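PDB 5LO9: cytochrome C from Marichromatium purpuratum 984, which probably oxidises thiosulfate to tetrathionate, and may run the reverse reaction, passing electrons among its covalently bound c-type hemes. Local coordinates for residues 383-386 against 387-391; 413-417 against 418-422. All coordinates share one frame; numbering follows the deposited sequence.

Contact 1: residues 383-386 against 387-391; sequences QPPA and EGFDR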
# COMPACT_ATOMS: atom_id res chain seq x y z
N GLN A 383 5.91 31.72 0.19
CA GLN A 383 4.91 32.76 -0.04
C GLN A 383 5.05 33.31 -1.45
O GLN A 383 6.18 33.55 -1.91
CB GLN A 383 5.04 33.87 1.02
CG GLN A 383 4.05 35.05 0.79
CD GLN A 383 2.56 34.78 1.17
OE1 GLN A 383 1.65 35.26 0.47
NE2 GLN A 383 2.32 34.04 2.27
N PRO A 384 3.97 33.44 -2.20
CA PRO A 384 4.09 33.90 -3.57
C PRO A 384 4.53 35.35 -3.58
O PRO A 384 4.18 36.13 -2.67
CB PRO A 384 2.68 33.74 -4.14
CG PRO A 384 1.79 33.75 -2.98
CD PRO A 384 2.56 33.12 -1.88
N PRO A 385 5.32 35.76 -4.56
CA PRO A 385 5.87 37.12 -4.57
C PRO A 385 4.82 38.15 -4.97
O PRO A 385 4.13 37.99 -5.98
CB PRO A 385 7.00 37.04 -5.60
CG PRO A 385 6.65 35.89 -6.49
CD PRO A 385 5.58 35.04 -5.82
N ALA A 386 4.75 39.23 -4.19
CA ALA A 386 3.87 40.34 -4.54
C ALA A 386 4.23 40.90 -5.90
O ALA A 386 3.34 41.14 -6.73
CB ALA A 386 3.94 41.42 -3.46
N GLU A 387 5.53 41.06 -6.17
CA GLU A 387 6.01 41.74 -7.37
C GLU A 387 6.40 40.77 -8.50
O GLU A 387 7.24 41.11 -9.36
CB GLU A 387 7.18 42.65 -7.00
CG GLU A 387 6.94 43.43 -5.67
CD GLU A 387 7.92 44.61 -5.43
OE1 GLU A 387 8.01 45.53 -6.29
OE2 GLU A 387 8.59 44.61 -4.36
N GLY A 388 5.81 39.58 -8.53
CA GLY A 388 5.96 38.66 -9.65
C GLY A 388 7.28 37.91 -9.66
O GLY A 388 8.00 37.84 -8.67
N PHE A 389 7.60 37.34 -10.82
CA PHE A 389 8.88 36.66 -10.96
C PHE A 389 9.51 37.03 -12.29
O PHE A 389 8.82 37.12 -13.31
CB PHE A 389 8.84 35.13 -10.82
CG PHE A 389 7.55 34.47 -11.20
CD1 PHE A 389 7.24 34.25 -12.51
CD2 PHE A 389 6.70 33.99 -10.22
CE1 PHE A 389 6.06 33.59 -12.84
CE2 PHE A 389 5.52 33.35 -10.53
CZ PHE A 389 5.20 33.16 -11.85
N ASP A 390 10.82 37.25 -12.24
CA ASP A 390 11.60 37.86 -13.30
C ASP A 390 12.59 36.85 -13.87
O ASP A 390 13.62 36.55 -13.25
CB ASP A 390 12.28 39.10 -12.70
CG ASP A 390 13.32 39.72 -13.60
OD1 ASP A 390 13.33 39.47 -14.85
OD2 ASP A 390 14.13 40.47 -13.02
N ARG A 391 12.28 36.34 -15.05
CA ARG A 391 13.15 35.37 -15.71
C ARG A 391 14.51 35.95 -16.08
O ARG A 391 15.44 35.18 -16.38
CB ARG A 391 12.51 34.85 -16.99
CG ARG A 391 11.04 34.61 -16.87
CD ARG A 391 10.59 34.03 -18.17
NE ARG A 391 10.27 35.01 -19.20
CZ ARG A 391 10.72 34.94 -20.46
NH1 ARG A 391 11.54 33.96 -20.85
NH2 ARG A 391 10.34 35.87 -21.32
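P385 and G388 are the first and last residues of a type I beta turn, and the packed half of this contact lies between them. The main-chain link across the turn, G388 N to P385 O, is 3.4 Å long; its N-H...O angle of 163° is nearly straight, but the length makes it a weak hydrogen bond. Closer contact comes from the proline ring, whose CB–CG side lies against the G388 carbonyl, with P385 CG 3.2 Å from G388 O. The same CG meets F389 CD2 at 4.2 Å, approaching the phenyl ring obliquely. One proline carbon therefore touches both the polar backbone and the aromatic group just beyond the turn. G388 has a positive phi of 78°, a value a glycine adopts readily, and it leads the chain from the turn to F389.

The two central residues form the loose side. A386 and E387 are exposed, and the methyl of A386 touches little more than the next peptide. The CA–CB bond of E387 points away from 383-386. Its CG lies anti to the carbonyl carbon (chi1 -42°), and the chain runs extended beyond it. E387 CB still rests 3.6 Å from A386 C, while the carboxylate is carried outward.

This surface turn lies in the loop between helices 351-363 and 391-401, away from the annotated sites. Helix 460-470 lies along its packed side: P385 touches Q461 and W464, F389 touches D465 and A468, G388 O accepts a hydrogen bond from Q461 NE2, and D390 N donates one to D465 OD1. One residue past the turn, D390 takes the N-cap position of helix 391-401, and its OD1 accepts a hydrogen bond from T392 N.

Contact 2: residues 413-417 against 418-422; sequences LLVDG and EVVFP. With HEC (heme c), chain F.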
# COMPACT_ATOMS: atom_id res chain seq x y z
N LEU A 413 24.27 16.50 -17.46
CA LEU A 413 25.45 15.70 -17.73
C LEU A 413 25.17 14.23 -17.47
O LEU A 413 24.66 13.87 -16.40
CB LEU A 413 26.66 16.12 -16.88
CG LEU A 413 27.96 15.35 -17.15
CD1 LEU A 413 28.34 15.51 -18.61
CD2 LEU A 413 29.10 15.85 -16.28
N LEU A 414 25.59 13.40 -18.40
CA LEU A 414 25.51 11.96 -18.28
C LEU A 414 26.92 11.38 -18.36
O LEU A 414 27.76 11.88 -19.11
CB LEU A 414 24.61 11.44 -19.39
CG LEU A 414 23.16 11.17 -19.02
CD1 LEU A 414 22.51 12.36 -18.40
CD2 LEU A 414 22.37 10.83 -20.27
N VAL A 415 27.19 10.33 -17.59
CA VAL A 415 28.49 9.66 -17.57
C VAL A 415 28.25 8.16 -17.66
O VAL A 415 27.63 7.57 -16.77
CB VAL A 415 29.28 10.00 -16.30
CG1 VAL A 415 30.58 9.19 -16.21
CG2 VAL A 415 29.54 11.48 -16.24
N ASP A 416 28.75 7.53 -18.74
CA ASP A 416 28.53 6.10 -18.99
C ASP A 416 27.03 5.77 -18.90
O ASP A 416 26.64 4.73 -18.38
CB ASP A 416 29.33 5.21 -18.03
CG ASP A 416 30.87 5.38 -18.19
OD1 ASP A 416 31.64 5.05 -17.24
OD2 ASP A 416 31.31 5.85 -19.28
N GLY A 417 26.19 6.66 -19.43
CA GLY A 417 24.76 6.48 -19.41
C GLY A 417 24.05 6.87 -18.12
O GLY A 417 22.82 7.03 -18.14
N GLU A 418 24.77 7.00 -17.00
CA GLU A 418 24.18 7.41 -15.73
C GLU A 418 23.96 8.92 -15.67
O GLU A 418 24.76 9.70 -16.19
CB GLU A 418 25.09 7.02 -14.56
CG GLU A 418 25.35 5.51 -14.42
CD GLU A 418 24.08 4.63 -14.31
OE1 GLU A 418 23.09 4.99 -13.60
OE2 GLU A 418 24.10 3.57 -14.99
N VAL A 419 22.87 9.32 -15.02
CA VAL A 419 22.57 10.74 -14.86
C VAL A 419 23.38 11.26 -13.69
O VAL A 419 23.10 10.93 -12.54
CB VAL A 419 21.08 10.99 -14.60
CG1 VAL A 419 20.83 12.49 -14.63
CG2 VAL A 419 20.19 10.32 -15.63
N VAL A 420 24.32 12.15 -13.97
CA VAL A 420 25.01 12.83 -12.88
C VAL A 420 24.28 14.11 -12.53
O VAL A 420 23.90 14.30 -11.38
CB VAL A 420 26.46 13.12 -13.25
CG1 VAL A 420 27.11 13.87 -12.15
CG2 VAL A 420 27.20 11.86 -13.51
N PHE A 421 24.08 14.99 -13.51
CA PHE A 421 23.38 16.25 -13.30
C PHE A 421 22.19 16.27 -14.24
O PHE A 421 22.37 16.24 -15.47
CB PHE A 421 24.29 17.45 -13.57
CG PHE A 421 25.55 17.39 -12.80
CD1 PHE A 421 25.50 17.27 -11.42
CD2 PHE A 421 26.78 17.43 -13.43
CE1 PHE A 421 26.65 17.20 -10.68
CE2 PHE A 421 27.97 17.33 -12.70
CZ PHE A 421 27.90 17.23 -11.31
N PRO A 422 20.97 16.24 -13.72
CA PRO A 422 19.81 16.08 -14.57
C PRO A 422 19.64 17.26 -15.50
O PRO A 422 19.78 18.42 -15.08
CB PRO A 422 18.65 16.01 -13.57
CG PRO A 422 19.26 15.60 -12.31
CD PRO A 422 20.61 16.19 -12.30
FE HEC F . 20.65 20.97 -9.12
CHA HEC F . 18.77 18.03 -9.15
CHB HEC F . 17.84 22.86 -9.99
CHC HEC F . 22.49 23.87 -8.66
CHD HEC F . 23.62 19.07 -8.87
NA HEC F . 18.66 20.53 -9.51
C1A HEC F . 18.10 19.30 -9.49
C2A HEC F . 16.66 19.35 -9.86
C3A HEC F . 16.39 20.75 -10.08
C4A HEC F . 17.71 21.40 -9.85
CMA HEC F . 15.07 21.35 -10.46
CAA HEC F . 15.65 18.25 -9.95
CBA HEC F . 15.05 18.28 -11.36
CGA HEC F . 15.38 17.07 -12.19
O1A HEC F . 16.05 16.16 -11.68
O2A HEC F . 14.96 17.05 -13.37
NB HEC F . 20.23 22.99 -9.29
C1B HEC F . 19.08 23.55 -9.64
C2B HEC F . 19.14 25.03 -9.65
C3B HEC F . 20.51 25.33 -9.25
C4B HEC F . 21.08 23.98 -9.03
CMB HEC F . 18.05 25.98 -10.02
CAB HEC F . 21.17 26.67 -9.06
CBB HEC F . 20.39 27.40 -7.99
NC HEC F . 22.68 21.40 -8.83
C1C HEC F . 23.21 22.60 -8.67
C2C HEC F . 24.68 22.59 -8.54
C3C HEC F . 25.02 21.19 -8.60
C4C HEC F . 23.70 20.54 -8.80
CMC HEC F . 25.57 23.78 -8.39
CAC HEC F . 26.36 20.49 -8.56
CBC HEC F . 27.27 20.81 -7.42
ND HEC F . 21.10 18.94 -9.00
C1D HEC F . 22.31 18.38 -8.90
C2D HEC F . 22.23 16.90 -8.80
C3D HEC F . 20.81 16.61 -8.87
C4D HEC F . 20.20 17.94 -8.99
CMD HEC F . 23.32 15.90 -8.66
CAD HEC F . 20.18 15.25 -8.84
CBD HEC F . 20.22 14.80 -7.38
CGD HEC F . 20.56 13.32 -7.24
O1D HEC F . 20.82 12.61 -8.23
O2D HEC F . 20.59 12.84 -6.11
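The F421 ring meets L413 on one side and heme c on the other. V420 CG1 sits 3.4 Å above one face, over the ring centre. L413 CB reaches CD2 of F421 at 3.7 Å, and the heme meso carbon CHD reaches CD1 of F421 at 3.6 Å, both obliquely. With chi1 at -53°, CG of F421 stands beside its own backbone N, and the ring lies alongside the L413 side chain, pointing the same way. Were F421 replaced by alanine, L413, V420 CG1 and the heme edge would probably lose the surface they share, leaving a gap beside the porphyrin.

Backbone bonds fix this placement. L413 N donates to F421 O (2.8 Å). L413 O accepts twice, from V420 N at 3.0 Å and from F421 N at 3.2 Å; V420 and F421 together oppose L413, the signature of a classic beta bulge. Beyond it, V415 CG2 meets V420 CG2 at 3.6 Å, and L414 CD1 lies against V419. V415 N bonds to E418 O at 2.9 Å. In return E418 N donates to V415 O, closing the type I' turn through D416 and G417 that makes this a tight two-residue hairpin. E418 is bent at chi2, and its OE1 accepts a hydrogen bond from H270 ND1.

P422 packs its ring on the heme, near a propionate, and its carbonyl O accepts a hydrogen bond from ND1 of H406, an axial ligand of the iron, an arrangement familiar from c-type cytochromes. The hairpin of 413-415 and 418-421 follows helix 403-406 in the chain and lies against that heme. F136, from the loop between helices 121-125 and 144-156, meets the F421 ring with the planes at about 45°.

How the contacts relate
Contact 1 is a surface turn with no buried residue, whereas contact 2 is partly buried, with V420 and F421 in the interior beside a heme. Their centres are 32 Å apart and their nearest atoms about 17 Å, so they do not touch. They occur in series along the chain: helix 391-401 begins at the end of contact 1, and the heme-binding C402, C405 and H406 come before contact 2. One weak backbone bond spans the turn of contact 1, whose apolar side rests on helix 460-470. Contact 2 instead has five backbone hydrogen bonds, a bulge and side chains packed against heme c.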